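Local coordinates for protein probable enoyl-CoA hydratase/isomerase (Mycobacterium abscessus, PDB 3SWX) that probably acts on acyl-CoA thioesters as an enoyl-CoA hydratase or isomerase of the crotonase family, at residues 113-118 and 137-142; 133-138 and 171-176; 53-58 and 203-208; 47-52 and 99-104; 9-14 and 22-27. All coordinates share one frame; numbering follows the deposited sequence.

Contact 1: 113-118 and 137-142; sequences VLTLGI and QLEVNR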
# COMPACT_ATOMS: atom_id res chain seq x y z
N VAL B 113 -2.26 15.25 17.39
CA VAL B 113 -1.80 13.89 17.47
C VAL B 113 -0.31 13.99 17.12
O VAL B 113 0.07 14.08 15.93
CB VAL B 113 -2.58 12.99 16.49
CG1 VAL B 113 -2.07 11.54 16.56
CG2 VAL B 113 -4.09 13.04 16.77
N LEU B 114 0.55 14.01 18.15
CA LEU B 114 1.97 14.16 17.91
C LEU B 114 2.71 12.86 18.09
O LEU B 114 2.34 12.06 18.94
CB LEU B 114 2.58 15.21 18.84
CG LEU B 114 1.87 16.57 18.92
CD1 LEU B 114 2.51 17.44 20.03
CD2 LEU B 114 1.89 17.24 17.58
N THR B 115 3.78 12.69 17.31
CA THR B 115 4.78 11.67 17.50
C THR B 115 4.18 10.27 17.78
O THR B 115 3.60 9.65 16.88
CB THR B 115 5.81 12.12 18.60
OG1 THR B 115 5.14 12.31 19.84
CG2 THR B 115 6.52 13.42 18.21
N LEU B 116 4.27 9.83 19.03
CA LEU B 116 3.78 8.50 19.42
C LEU B 116 2.30 8.31 19.19
O LEU B 116 1.84 7.18 19.01
CB LEU B 116 4.08 8.23 20.90
CG LEU B 116 5.47 7.80 21.31
CD1 LEU B 116 5.47 7.61 22.85
CD2 LEU B 116 5.90 6.50 20.59
N GLY B 117 1.54 9.40 19.19
CA GLY B 117 0.11 9.34 18.91
C GLY B 117 -0.22 8.84 17.50
O GLY B 117 -1.16 8.09 17.30
N ILE B 118 0.54 9.34 16.53
CA ILE B 118 0.43 8.89 15.13
C ILE B 118 0.70 7.40 15.08
O ILE B 118 -0.01 6.64 14.43
CB ILE B 118 1.45 9.61 14.22
CG1 ILE B 118 1.17 11.12 14.16
CG2 ILE B 118 1.38 9.05 12.82
CD1 ILE B 118 2.16 11.93 13.29
N GLN B 137 4.75 14.45 12.97
CA GLN B 137 5.80 13.51 13.28
C GLN B 137 7.06 14.34 13.59
O GLN B 137 7.98 14.49 12.75
CB GLN B 137 5.99 12.55 12.09
CG GLN B 137 6.66 11.23 12.44
CD GLN B 137 5.71 10.22 13.04
OE1 GLN B 137 4.89 9.61 12.34
NE2 GLN B 137 5.83 10.00 14.35
N LEU B 138 7.11 14.85 14.82
CA LEU B 138 8.09 15.85 15.22
C LEU B 138 9.50 15.33 15.56
O LEU B 138 10.41 16.13 15.82
CB LEU B 138 7.55 16.65 16.43
CG LEU B 138 6.31 17.53 16.19
CD1 LEU B 138 5.79 18.09 17.52
CD2 LEU B 138 6.60 18.69 15.21
N GLU B 139 9.69 14.02 15.57
CA GLU B 139 10.93 13.43 16.11
C GLU B 139 12.19 13.98 15.45
O GLU B 139 13.11 14.41 16.16
CB GLU B 139 10.90 11.89 16.02
CG GLU B 139 9.84 11.20 16.95
CD GLU B 139 8.47 10.98 16.27
OE1 GLU B 139 8.12 11.69 15.30
OE2 GLU B 139 7.72 10.07 16.74
N VAL B 140 12.24 14.03 14.12
CA VAL B 140 13.45 14.54 13.46
C VAL B 140 13.70 16.03 13.75
O VAL B 140 14.83 16.50 13.68
CB VAL B 140 13.48 14.29 11.93
CG1 VAL B 140 13.43 12.79 11.63
CG2 VAL B 140 12.37 15.10 11.23
N ASN B 141 12.65 16.76 14.11
CA ASN B 141 12.79 18.14 14.57
C ASN B 141 13.47 18.23 15.95
O ASN B 141 13.94 19.28 16.33
CB ASN B 141 11.43 18.85 14.59
CG ASN B 141 11.53 20.35 14.92
OD1 ASN B 141 11.13 20.79 16.00
ND2 ASN B 141 12.05 21.13 13.99
N ARG B 142 13.52 17.12 16.68
CA ARG B 142 14.03 17.11 18.04
C ARG B 142 15.34 16.34 18.16
O ARG B 142 15.82 16.10 19.26
CB ARG B 142 12.94 16.58 18.98
CG ARG B 142 11.74 17.55 19.08
CD ARG B 142 10.47 16.84 19.44
NE ARG B 142 9.41 17.72 19.94
CZ ARG B 142 8.30 17.28 20.54
NH1 ARG B 142 8.09 15.98 20.73
NH2 ARG B 142 7.38 18.15 20.96
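Thr115 sits in the tight half of this contact, pressed against a carboxylate and a carboxamide. Glu139 comes across it obliquely. Glu139 OE2 lies 3.4 Å from Thr115 CB, and Glu139 CD lies 3.7 Å from Thr115 CG2. The Glu139 chain is bent at chi2 (91°), which brings the carboxylate back over the threonine. Gln137 is bent too. Its CG is anti to the backbone N, and a bend at chi2 carries the amide inward. Gln137 NE2 then donates to Glu139 OE1 at 3.0 Å, almost in the amide plane and onto the syn lone pair. A weak bond of 3.4 Å joins Gln137 NE2 to Thr115 O. The other end of the amide meets carbon: Gln137 OE1 lies 3.6 Å from Ile118 CG2. This buried oxygen has no hydrogen-bond partner in the model.

The outer half is looser and partly open to solvent. Leu114 and Leu138 cross obliquely and touch by methyl groups, Leu114 CD2 to Leu138 CD1 at 4.0 Å. Leu138 CD1 also lies over one guanidinium face of the exposed Arg142.

The contact joins the turn from strand 112-114 into helix 116-123 to the loop after strand 134-136. In the crotonase fold this helix start typically supplies an oxyanion-hole N-H, a role Leu116 N probably fills here. Glu119 of the helix touches Gln137 and Glu139, while Ala150 and Phe154 of helix 150-158 touch Gln137.

Contact 2: 133-138 and 171-176; sequences ATFAQL and DTFDAV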
# COMPACT_ATOMS: atom_id res chain seq x y z
N ALA B 133 -8.79 17.09 14.20
CA ALA B 133 -7.53 16.37 14.36
C ALA B 133 -6.42 16.96 13.47
O ALA B 133 -6.64 17.19 12.29
CB ALA B 133 -7.71 14.89 14.05
N THR B 134 -5.27 17.26 14.07
CA THR B 134 -4.04 17.48 13.30
C THR B 134 -2.93 16.53 13.74
O THR B 134 -2.98 15.97 14.85
CB THR B 134 -3.51 18.92 13.40
OG1 THR B 134 -3.14 19.19 14.74
CG2 THR B 134 -4.54 19.93 12.92
N PHE B 135 -1.93 16.35 12.88
CA PHE B 135 -0.87 15.35 13.07
C PHE B 135 0.52 15.93 12.79
O PHE B 135 0.71 16.67 11.82
CB PHE B 135 -1.10 14.15 12.14
CG PHE B 135 -2.46 13.53 12.27
CD1 PHE B 135 -3.54 14.06 11.58
CD2 PHE B 135 -2.67 12.41 13.05
CE1 PHE B 135 -4.80 13.51 11.70
CE2 PHE B 135 -3.93 11.84 13.17
CZ PHE B 135 -4.99 12.39 12.49
N ALA B 136 1.51 15.56 13.60
CA ALA B 136 2.89 15.95 13.33
C ALA B 136 3.91 14.95 13.88
O ALA B 136 3.96 14.68 15.10
CB ALA B 136 3.17 17.36 13.85
N GLN B 137 4.75 14.45 12.97
CA GLN B 137 5.80 13.51 13.28
C GLN B 137 7.06 14.34 13.59
O GLN B 137 7.98 14.49 12.75
CB GLN B 137 5.99 12.55 12.09
CG GLN B 137 6.66 11.23 12.44
CD GLN B 137 5.71 10.22 13.04
OE1 GLN B 137 4.89 9.61 12.34
NE2 GLN B 137 5.83 10.00 14.35
N LEU B 138 7.11 14.85 14.82
CA LEU B 138 8.09 15.85 15.22
C LEU B 138 9.50 15.33 15.56
O LEU B 138 10.41 16.13 15.82
CB LEU B 138 7.55 16.65 16.43
CG LEU B 138 6.31 17.53 16.19
CD1 LEU B 138 5.79 18.09 17.52
CD2 LEU B 138 6.60 18.69 15.21
N ASP B 171 6.45 18.38 9.31
CA ASP B 171 5.38 19.36 9.07
C ASP B 171 4.08 18.82 9.61
O ASP B 171 3.83 17.61 9.58
CB ASP B 171 5.18 19.67 7.58
CG ASP B 171 6.27 20.59 6.99
OD1 ASP B 171 6.85 21.41 7.73
OD2 ASP B 171 6.53 20.48 5.78
N THR B 172 3.21 19.73 10.04
CA THR B 172 1.88 19.36 10.50
C THR B 172 0.95 19.08 9.33
O THR B 172 0.97 19.81 8.34
CB THR B 172 1.30 20.49 11.36
OG1 THR B 172 2.20 20.72 12.44
CG2 THR B 172 -0.12 20.14 11.91
N PHE B 173 0.15 18.01 9.42
CA PHE B 173 -0.92 17.76 8.45
C PHE B 173 -2.26 17.53 9.14
O PHE B 173 -2.31 17.10 10.27
CB PHE B 173 -0.58 16.60 7.49
CG PHE B 173 -0.28 15.28 8.17
CD1 PHE B 173 0.95 15.07 8.81
CD2 PHE B 173 -1.20 14.23 8.14
CE1 PHE B 173 1.25 13.86 9.42
CE2 PHE B 173 -0.90 12.99 8.77
CZ PHE B 173 0.33 12.82 9.40
N ASP B 174 -3.35 17.80 8.43
CA ASP B 174 -4.68 17.82 9.04
C ASP B 174 -5.46 16.54 8.78
O ASP B 174 -4.99 15.62 8.08
CB ASP B 174 -5.45 19.06 8.60
CG ASP B 174 -5.81 19.06 7.14
OD1 ASP B 174 -5.73 18.02 6.46
OD2 ASP B 174 -6.19 20.14 6.66
N ALA B 175 -6.66 16.47 9.36
CA ALA B 175 -7.51 15.28 9.24
C ALA B 175 -7.79 14.92 7.78
O ALA B 175 -7.76 13.74 7.43
CB ALA B 175 -8.83 15.46 10.01
N VAL B 176 -8.05 15.92 6.93
CA VAL B 176 -8.36 15.64 5.52
C VAL B 176 -7.18 14.90 4.87
O VAL B 176 -7.35 13.90 4.20
CB VAL B 176 -8.74 16.94 4.72
CG1 VAL B 176 -8.81 16.68 3.21
CG2 VAL B 176 -10.08 17.52 5.21
O HOH W 1 4.96 15.21 10.17
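Phe135 and Phe173 form the hydrogen-bonded pair of a short antiparallel ladder. Phe135 N donates to Phe173 O at 2.7 Å, nearly along the C=O axis. Phe173 N returns a bond to Phe135 O at 2.8 Å, in the carbonyl plane. Both side chains lie on the same face of the sheet. The rings are close to parallel, with planes at 19°, but are slid apart and barely overlap. The closer contact is a CH-pi one: Phe135 CB stands over one face of the Phe173 ring, 3.5 Å from its centroid. To set this up, Phe173 CG takes the crowded position between N and the carbonyl carbon (chi1 57°). Phe135 CG lies beside its own N (chi1 -54°).

Thr134 and Asp174 form the adjoining non-hydrogen-bonded pair on the other face. There Thr172 CG2 packs at 3.9 Å from Thr134 CB. Further out, water 1 bridges the two segments. It accepts from Gln137 N at 2.9 Å and donates to Asp171 O at 2.7 Å. Asp171 is held by a salt bridge from its OD2 to Arg165. Asp174 is the N-cap of helix 175-180, where its OD1 bonds Glu177 N.

Strand 134-136 is the middle strand of a small three-stranded sheet of the crotonase fold, with strand 112-114 parallel on its other side. Ile118 of helix 116-123 touches Phe135. Phe154 of helix 150-158 touches Phe173, and Trp166 stacks on its ring.

Contact 3: 53-58 and 203-208; sequences DLRAAV and TIARQA
The Arg55 guanidinium meets the C-terminal part of helix 193-205 by its edge. Ala205 O lies at that edge, close to the guanidinium plane, and accepts from Arg55 NH1 at 2.8 Å. The group also makes a cation-pi contact with Tyr18. A second guanidinium, that of Arg206, lies with one face against Thr203 CA, which is 3.4 Å above its plane and toward the rim.

In crotonase-fold terms, the contact puts the lead-in and start of strand 56-61, an inner strand of the main sheet, against helix 193-205. The Arg55 chain is extended from CG to NE, so it runs along the helix. On the way, Arg55 CB lies 4.0 Å from Ala205 CB, and Arg55 CD lies 3.4 Å from Ala205 O. Nearer the strand, Ile204 CG2 lies 4.1 Å from Arg55 O and 4.5 Å from Ala56 CB, the latter a loose apolar touch.

The N-H of Arg55 NH1 comes in nearly along the C=O axis of Ala205, with an angle of 163° at the oxygen. The other terminal nitrogen, Arg55 NH2, bonds Phe262 O, so both ends of the group are held. Gln207 OE1 bonds Asn141 of a neighbouring subunit, which places this region at a subunit interface. Gln207, in the loop that follows, folds back toward the helix: Gln207 NE2 donates to Thr203 O at 2.8 Å, from above the carbonyl plane.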
# COMPACT_ATOMS: atom_id res chain seq x y z
N ASP B 53 -14.45 -12.20 27.34
CA ASP B 53 -15.72 -11.48 27.25
C ASP B 53 -15.63 -10.26 26.33
O ASP B 53 -16.65 -9.69 25.95
CB ASP B 53 -16.18 -10.99 28.63
CG ASP B 53 -16.71 -12.09 29.52
OD1 ASP B 53 -17.00 -13.21 29.02
OD2 ASP B 53 -16.85 -11.83 30.73
N LEU B 54 -14.41 -9.85 25.97
CA LEU B 54 -14.23 -8.63 25.20
C LEU B 54 -13.93 -8.95 23.74
O LEU B 54 -13.10 -9.81 23.44
CB LEU B 54 -13.15 -7.76 25.83
CG LEU B 54 -13.48 -7.32 27.26
CD1 LEU B 54 -12.29 -6.58 27.90
CD2 LEU B 54 -14.77 -6.46 27.32
N ARG B 55 -14.60 -8.25 22.84
CA ARG B 55 -14.52 -8.52 21.42
C ARG B 55 -13.89 -7.39 20.60
O ARG B 55 -13.58 -7.59 19.43
CB ARG B 55 -15.93 -8.80 20.88
CG ARG B 55 -16.61 -10.01 21.53
CD ARG B 55 -17.98 -10.28 20.94
NE ARG B 55 -18.50 -11.55 21.46
CZ ARG B 55 -19.57 -12.19 20.99
NH1 ARG B 55 -20.27 -11.70 19.97
NH2 ARG B 55 -19.94 -13.35 21.51
N ALA B 56 -13.76 -6.21 21.21
CA ALA B 56 -13.21 -5.01 20.56
C ALA B 56 -12.78 -4.02 21.64
O ALA B 56 -13.27 -4.07 22.77
CB ALA B 56 -14.23 -4.37 19.66
N ALA B 57 -11.85 -3.14 21.31
CA ALA B 57 -11.42 -2.11 22.23
C ALA B 57 -11.28 -0.76 21.49
O ALA B 57 -10.80 -0.71 20.35
CB ALA B 57 -10.09 -2.48 22.93
N VAL B 58 -11.66 0.31 22.19
CA VAL B 58 -11.62 1.68 21.68
C VAL B 58 -10.68 2.47 22.57
O VAL B 58 -10.81 2.44 23.78
CB VAL B 58 -13.02 2.30 21.72
CG1 VAL B 58 -12.96 3.79 21.43
CG2 VAL B 58 -13.91 1.62 20.70
N THR B 203 -20.39 -3.07 16.09
CA THR B 203 -20.67 -3.85 14.88
C THR B 203 -19.74 -5.04 14.81
O THR B 203 -20.18 -6.15 14.51
CB THR B 203 -20.54 -3.01 13.61
OG1 THR B 203 -21.48 -1.94 13.69
CG2 THR B 203 -20.84 -3.84 12.37
N ILE B 204 -18.47 -4.79 15.12
CA ILE B 204 -17.46 -5.85 15.18
C ILE B 204 -17.88 -6.91 16.18
O ILE B 204 -17.78 -8.12 15.90
CB ILE B 204 -16.06 -5.29 15.53
CG1 ILE B 204 -15.52 -4.46 14.36
CG2 ILE B 204 -15.07 -6.43 15.79
CD1 ILE B 204 -14.17 -3.81 14.62
N ALA B 205 -18.37 -6.45 17.34
CA ALA B 205 -18.80 -7.35 18.41
C ALA B 205 -20.06 -8.18 18.11
O ALA B 205 -20.32 -9.17 18.80
CB ALA B 205 -18.97 -6.55 19.73
N ARG B 206 -20.85 -7.79 17.11
CA ARG B 206 -21.98 -8.61 16.65
C ARG B 206 -21.52 -9.71 15.68
O ARG B 206 -22.30 -10.61 15.36
CB ARG B 206 -23.06 -7.75 15.96
CG ARG B 206 -23.73 -6.71 16.85
CD ARG B 206 -24.99 -6.12 16.21
NE ARG B 206 -24.69 -5.36 15.00
CZ ARG B 206 -24.29 -4.08 14.97
NH1 ARG B 206 -24.06 -3.50 13.79
NH2 ARG B 206 -24.13 -3.37 16.09
N GLN B 207 -20.27 -9.65 15.20
CA GLN B 207 -19.76 -10.67 14.29
C GLN B 207 -19.12 -11.82 15.06
O GLN B 207 -18.92 -11.74 16.28
CB GLN B 207 -18.77 -10.05 13.31
CG GLN B 207 -19.22 -8.69 12.78
CD GLN B 207 -20.63 -8.71 12.19
OE1 GLN B 207 -20.97 -9.62 11.43
NE2 GLN B 207 -21.43 -7.72 12.54
N ALA B 208 -18.81 -12.90 14.36
CA ALA B 208 -18.29 -14.10 15.01
C ALA B 208 -16.85 -13.87 15.45
O ALA B 208 -15.99 -13.71 14.59
CB ALA B 208 -18.36 -15.28 14.06

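Contact 4: 47-52 and 99-104; sequences EYETDT and RQLSKP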
# COMPACT_ATOMS: atom_id res chain seq x y z
N GLU B 47 -4.52 -7.12 29.62
CA GLU B 47 -5.80 -7.56 30.20
C GLU B 47 -6.84 -7.78 29.09
O GLU B 47 -7.54 -8.80 29.07
CB GLU B 47 -6.31 -6.51 31.18
CG GLU B 47 -7.23 -7.02 32.25
CD GLU B 47 -6.55 -7.09 33.61
OE1 GLU B 47 -6.15 -6.01 34.13
OE2 GLU B 47 -6.40 -8.22 34.15
N TYR B 48 -6.91 -6.84 28.14
CA TYR B 48 -7.88 -6.96 27.05
C TYR B 48 -7.66 -8.27 26.29
O TYR B 48 -8.60 -9.04 26.05
CB TYR B 48 -7.78 -5.72 26.12
CG TYR B 48 -8.50 -5.86 24.80
CD1 TYR B 48 -9.84 -6.23 24.75
CD2 TYR B 48 -7.83 -5.61 23.59
CE1 TYR B 48 -10.50 -6.37 23.53
CE2 TYR B 48 -8.48 -5.75 22.37
CZ TYR B 48 -9.83 -6.12 22.35
OH TYR B 48 -10.49 -6.25 21.15
N GLU B 49 -6.40 -8.51 25.94
CA GLU B 49 -5.98 -9.68 25.17
C GLU B 49 -6.48 -10.99 25.75
O GLU B 49 -6.96 -11.85 25.03
CB GLU B 49 -4.43 -9.71 25.09
CG GLU B 49 -3.83 -10.92 24.38
CD GLU B 49 -4.02 -10.87 22.87
OE1 GLU B 49 -4.44 -9.82 22.36
OE2 GLU B 49 -3.75 -11.89 22.20
N THR B 50 -6.41 -11.15 27.06
CA THR B 50 -6.79 -12.41 27.69
C THR B 50 -8.26 -12.49 28.18
O THR B 50 -8.72 -13.57 28.59
CB THR B 50 -5.84 -12.72 28.84
OG1 THR B 50 -5.85 -11.62 29.75
CG2 THR B 50 -4.42 -12.90 28.30
N ASP B 51 -8.99 -11.38 28.15
CA ASP B 51 -10.38 -11.40 28.56
C ASP B 51 -11.32 -11.85 27.43
O ASP B 51 -11.63 -11.07 26.52
CB ASP B 51 -10.80 -10.01 29.03
CG ASP B 51 -12.15 -10.02 29.70
OD1 ASP B 51 -12.38 -9.17 30.58
OD2 ASP B 51 -12.97 -10.90 29.38
N THR B 52 -11.83 -13.07 27.53
CA THR B 52 -12.64 -13.64 26.46
C THR B 52 -14.05 -13.01 26.35
O THR B 52 -14.78 -13.27 25.38
CB THR B 52 -12.78 -15.15 26.63
OG1 THR B 52 -13.44 -15.41 27.86
CG2 THR B 52 -11.40 -15.84 26.64
N ARG B 99 5.15 -8.86 19.30
CA ARG B 99 3.84 -9.31 19.74
C ARG B 99 2.76 -8.31 19.38
O ARG B 99 2.91 -7.11 19.62
CB ARG B 99 3.90 -9.53 21.26
CG ARG B 99 2.68 -10.22 21.85
CD ARG B 99 2.89 -10.46 23.34
NE ARG B 99 1.68 -10.96 23.99
CZ ARG B 99 1.39 -10.79 25.28
NH1 ARG B 99 2.21 -10.10 26.08
NH2 ARG B 99 0.27 -11.30 25.79
N GLN B 100 1.66 -8.80 18.82
CA GLN B 100 0.52 -7.97 18.50
C GLN B 100 -0.78 -8.49 19.11
O GLN B 100 -0.91 -9.69 19.42
CB GLN B 100 0.37 -7.86 16.98
CG GLN B 100 1.48 -7.09 16.32
CD GLN B 100 2.32 -7.94 15.45
OE1 GLN B 100 3.03 -8.87 15.91
NE2 GLN B 100 2.28 -7.64 14.15
N LEU B 101 -1.75 -7.59 19.23
CA LEU B 101 -3.10 -7.93 19.72
C LEU B 101 -3.83 -8.92 18.82
O LEU B 101 -3.80 -8.80 17.59
CB LEU B 101 -3.95 -6.67 19.87
CG LEU B 101 -3.53 -5.71 21.00
CD1 LEU B 101 -4.41 -4.45 20.98
CD2 LEU B 101 -3.61 -6.44 22.37
N SER B 102 -4.52 -9.87 19.45
CA SER B 102 -5.28 -10.92 18.76
C SER B 102 -6.67 -10.47 18.42
O SER B 102 -7.37 -11.15 17.69
CB SER B 102 -5.41 -12.16 19.65
OG SER B 102 -4.15 -12.75 19.87
N LYS B 103 -7.07 -9.34 19.00
CA LYS B 103 -8.42 -8.82 18.84
C LYS B 103 -8.36 -7.35 18.47
O LYS B 103 -7.31 -6.70 18.66
CB LYS B 103 -9.23 -9.03 20.12
CG LYS B 103 -9.34 -10.47 20.53
CD LYS B 103 -10.20 -10.62 21.75
CE LYS B 103 -9.51 -10.12 23.00
NZ LYS B 103 -10.34 -10.46 24.20
N PRO B 104 -9.47 -6.82 17.95
CA PRO B 104 -9.45 -5.49 17.33
C PRO B 104 -9.19 -4.34 18.29
O PRO B 104 -9.62 -4.38 19.44
CB PRO B 104 -10.82 -5.39 16.68
CG PRO B 104 -11.25 -6.79 16.46
CD PRO B 104 -10.74 -7.51 17.66
O HOH W 2 -9.77 -13.16 24.28
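Lys103 passes obliquely over the Tyr48 ring. Its CE stands over one face, 4.2 Å from the ring centroid and toward the rim, in a CH-pi contact. The chain bends at chi3 (-72°) and carries NZ past the ring to the end of helix 35-50. There Lys103 NZ donates to Tyr48 O at 2.9 Å, in the carbonyl plane, and also to Leu54 O. Water 2 accepts from Lys103 NZ at 2.8 Å and donates to Glu49 O.

Tyr48 CG is anti to the backbone N, so the ring points to the loop. Tyr48 OH donates to Pro104 O at 2.7 Å, on a lone pair.

In this crotonase-fold chain the loop leads into strand 105-109 of the main sheet, so these bonds tie the end of helix 35-50 to the entry of that strand.

A bend at chi2 (73°) turns the oxygen edge of the Glu49 carboxylate to Ser102, and each oxygen uses its syn lone pair. Ser102 N reaches Glu49 OE1 at 2.9 Å in an almost straight bond (177°). Ser102 OG donates to Glu49 OE2 at 2.5 Å. The Leu101 side chain runs past that of Glu49 in the opposite direction, Leu101 CD2 lying 3.5 Å from Glu49 OE1.

Contact 5: 9-14 and 22-27; sequences ETLRIR and IGLNRP
Leu11, Ile13, Ile22 and Leu24 make an apolar patch on one face of a beta hairpin. They lie as side-by-side pairs pointing the same way. Leu11 CD2 meets Leu24 CD2 at 4.0 Å, and Ile13 CD1 meets Ile22 CG1 at 4.1 Å. Leu11 CD2 also touches Ile22 CG2 diagonally across the strands.

Between these two non-hydrogen-bonded pairs, Arg12 and Gly23 form the hydrogen-bonded pair. Arg12 N donates to Gly23 O at 2.8 Å. Gly23 N donates to Arg12 O at 2.7 Å. Past the strand ends, Asn25 N bonds Thr10 O at 2.8 Å, from above the carbonyl plane. Thr10 and Arg26 lie alongside each other, Thr10 CB to Arg26 CG at 3.8 Å.

The polar edge is on the other face. The Arg12 and Arg14 guanidiniums lie face over face, each CZ 3.7 Å above the other's plane. Their like charges are probably eased by Arg12 NH1 bridging Glu62, while Arg14 NH2 bonds Tyr60 OH.

The hairpin forms one margin of the main sheet, with strand 11-16 outermost within the chain and strand 19-24 next to strand 56-61. Helix 35-50 covers the leucine and isoleucine face: Glu40 touches Leu11, and Leu45 touches Ile22. Glu40 also bonds Thr10 OG1.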
# COMPACT_ATOMS: atom_id res chain seq x y z
N GLU B 9 -4.39 4.91 37.58
CA GLU B 9 -4.24 6.33 37.89
C GLU B 9 -4.35 7.22 36.65
O GLU B 9 -4.85 8.33 36.75
CB GLU B 9 -2.87 6.59 38.55
N THR B 10 -3.84 6.75 35.50
CA THR B 10 -3.74 7.57 34.28
C THR B 10 -4.68 7.16 33.12
O THR B 10 -4.64 7.77 32.05
CB THR B 10 -2.29 7.57 33.75
OG1 THR B 10 -1.93 6.26 33.27
CG2 THR B 10 -1.32 7.99 34.88
N LEU B 11 -5.50 6.14 33.32
CA LEU B 11 -6.49 5.73 32.32
C LEU B 11 -7.90 5.71 32.89
O LEU B 11 -8.10 5.31 34.03
CB LEU B 11 -6.20 4.33 31.80
CG LEU B 11 -4.78 4.06 31.35
CD1 LEU B 11 -4.60 2.56 31.09
CD2 LEU B 11 -4.52 4.91 30.13
N ARG B 12 -8.86 6.12 32.07
CA ARG B 12 -10.25 5.99 32.39
C ARG B 12 -10.80 4.80 31.60
O ARG B 12 -10.84 4.83 30.36
CB ARG B 12 -11.00 7.27 32.00
CG ARG B 12 -12.48 7.21 32.33
CD ARG B 12 -13.23 8.28 31.59
NE ARG B 12 -14.63 8.32 32.00
CZ ARG B 12 -15.54 9.17 31.53
NH1 ARG B 12 -15.21 10.08 30.62
NH2 ARG B 12 -16.79 9.10 31.95
N ILE B 13 -11.23 3.77 32.32
CA ILE B 13 -11.70 2.57 31.69
C ILE B 13 -13.19 2.33 31.94
O ILE B 13 -13.67 2.45 33.06
CB ILE B 13 -10.85 1.35 32.16
CG1 ILE B 13 -9.44 1.48 31.55
CG2 ILE B 13 -11.53 0.03 31.77
CD1 ILE B 13 -8.72 0.19 31.32
N ARG B 14 -13.90 1.98 30.87
CA ARG B 14 -15.29 1.58 30.98
C ARG B 14 -15.53 0.43 30.04
O ARG B 14 -14.74 0.21 29.11
CB ARG B 14 -16.22 2.74 30.58
CG ARG B 14 -16.10 3.99 31.43
CD ARG B 14 -16.82 5.15 30.78
NE ARG B 14 -15.99 5.83 29.79
CZ ARG B 14 -16.43 6.73 28.91
NH1 ARG B 14 -17.71 7.06 28.85
NH2 ARG B 14 -15.58 7.29 28.07
N ILE B 22 -11.07 2.65 26.59
CA ILE B 22 -9.94 3.11 27.38
C ILE B 22 -9.66 4.54 27.01
O ILE B 22 -9.46 4.85 25.82
CB ILE B 22 -8.66 2.31 27.06
CG1 ILE B 22 -8.88 0.81 27.29
CG2 ILE B 22 -7.45 2.86 27.86
CD1 ILE B 22 -7.80 -0.08 26.60
N GLY B 23 -9.63 5.40 28.03
CA GLY B 23 -9.36 6.81 27.83
C GLY B 23 -8.02 7.20 28.45
O GLY B 23 -7.80 6.98 29.64
N LEU B 24 -7.11 7.73 27.63
CA LEU B 24 -5.91 8.34 28.18
C LEU B 24 -6.39 9.46 29.08
O LEU B 24 -7.21 10.29 28.68
CB LEU B 24 -4.97 8.87 27.09
CG LEU B 24 -4.53 7.90 25.97
CD1 LEU B 24 -3.61 8.64 24.99
CD2 LEU B 24 -3.85 6.62 26.54
N ASN B 25 -5.90 9.49 30.31
CA ASN B 25 -6.49 10.41 31.29
C ASN B 25 -5.46 11.20 32.08
O ASN B 25 -5.45 11.16 33.31
CB ASN B 25 -7.47 9.64 32.21
CG ASN B 25 -8.34 10.57 33.04
OD1 ASN B 25 -8.58 11.71 32.64
ND2 ASN B 25 -8.79 10.11 34.19
N ARG B 26 -4.59 11.95 31.39
CA ARG B 26 -3.72 12.95 32.03
C ARG B 26 -3.95 14.30 31.35
O ARG B 26 -3.02 14.93 30.82
CB ARG B 26 -2.24 12.56 31.95
CG ARG B 26 -1.94 11.16 32.52
CD ARG B 26 -0.46 10.83 32.47
NE ARG B 26 0.31 11.74 33.33
CZ ARG B 26 1.38 12.44 32.97
NH1 ARG B 26 1.89 12.38 31.74
NH2 ARG B 26 1.97 13.23 33.87
N PRO B 27 -5.21 14.75 31.36
CA PRO B 27 -5.61 15.89 30.53
C PRO B 27 -4.85 17.19 30.85
O PRO B 27 -4.53 17.92 29.93
CB PRO B 27 -7.11 16.02 30.82
CG PRO B 27 -7.30 15.36 32.16
CD PRO B 27 -6.35 14.22 32.12

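How the contacts relate
Contacts 3, 4 and 5 belong to the main sheet and its covering helices. Contacts 1 and 2 belong to the small sheet on the opposite side of the chain's centre from contacts 3 and 4. Contacts 1 and 2 have centres 9 Å apart, share Gln137 and Leu138, and are joined by Val113 N to Thr134 O at 2.7 Å. Contacts 3 and 4 have centres 11 Å apart and touch. Contact 5 reaches contact 3 through Ile22 N and Val58 O, 2.8 Å apart. Contact 1 probably lies nearest the catalytic pocket, through the start of helix 116-123. A bound 1,2-ethanediol, probably from the crystallisation liquor, is about 5 Å from the Leu116 side chain.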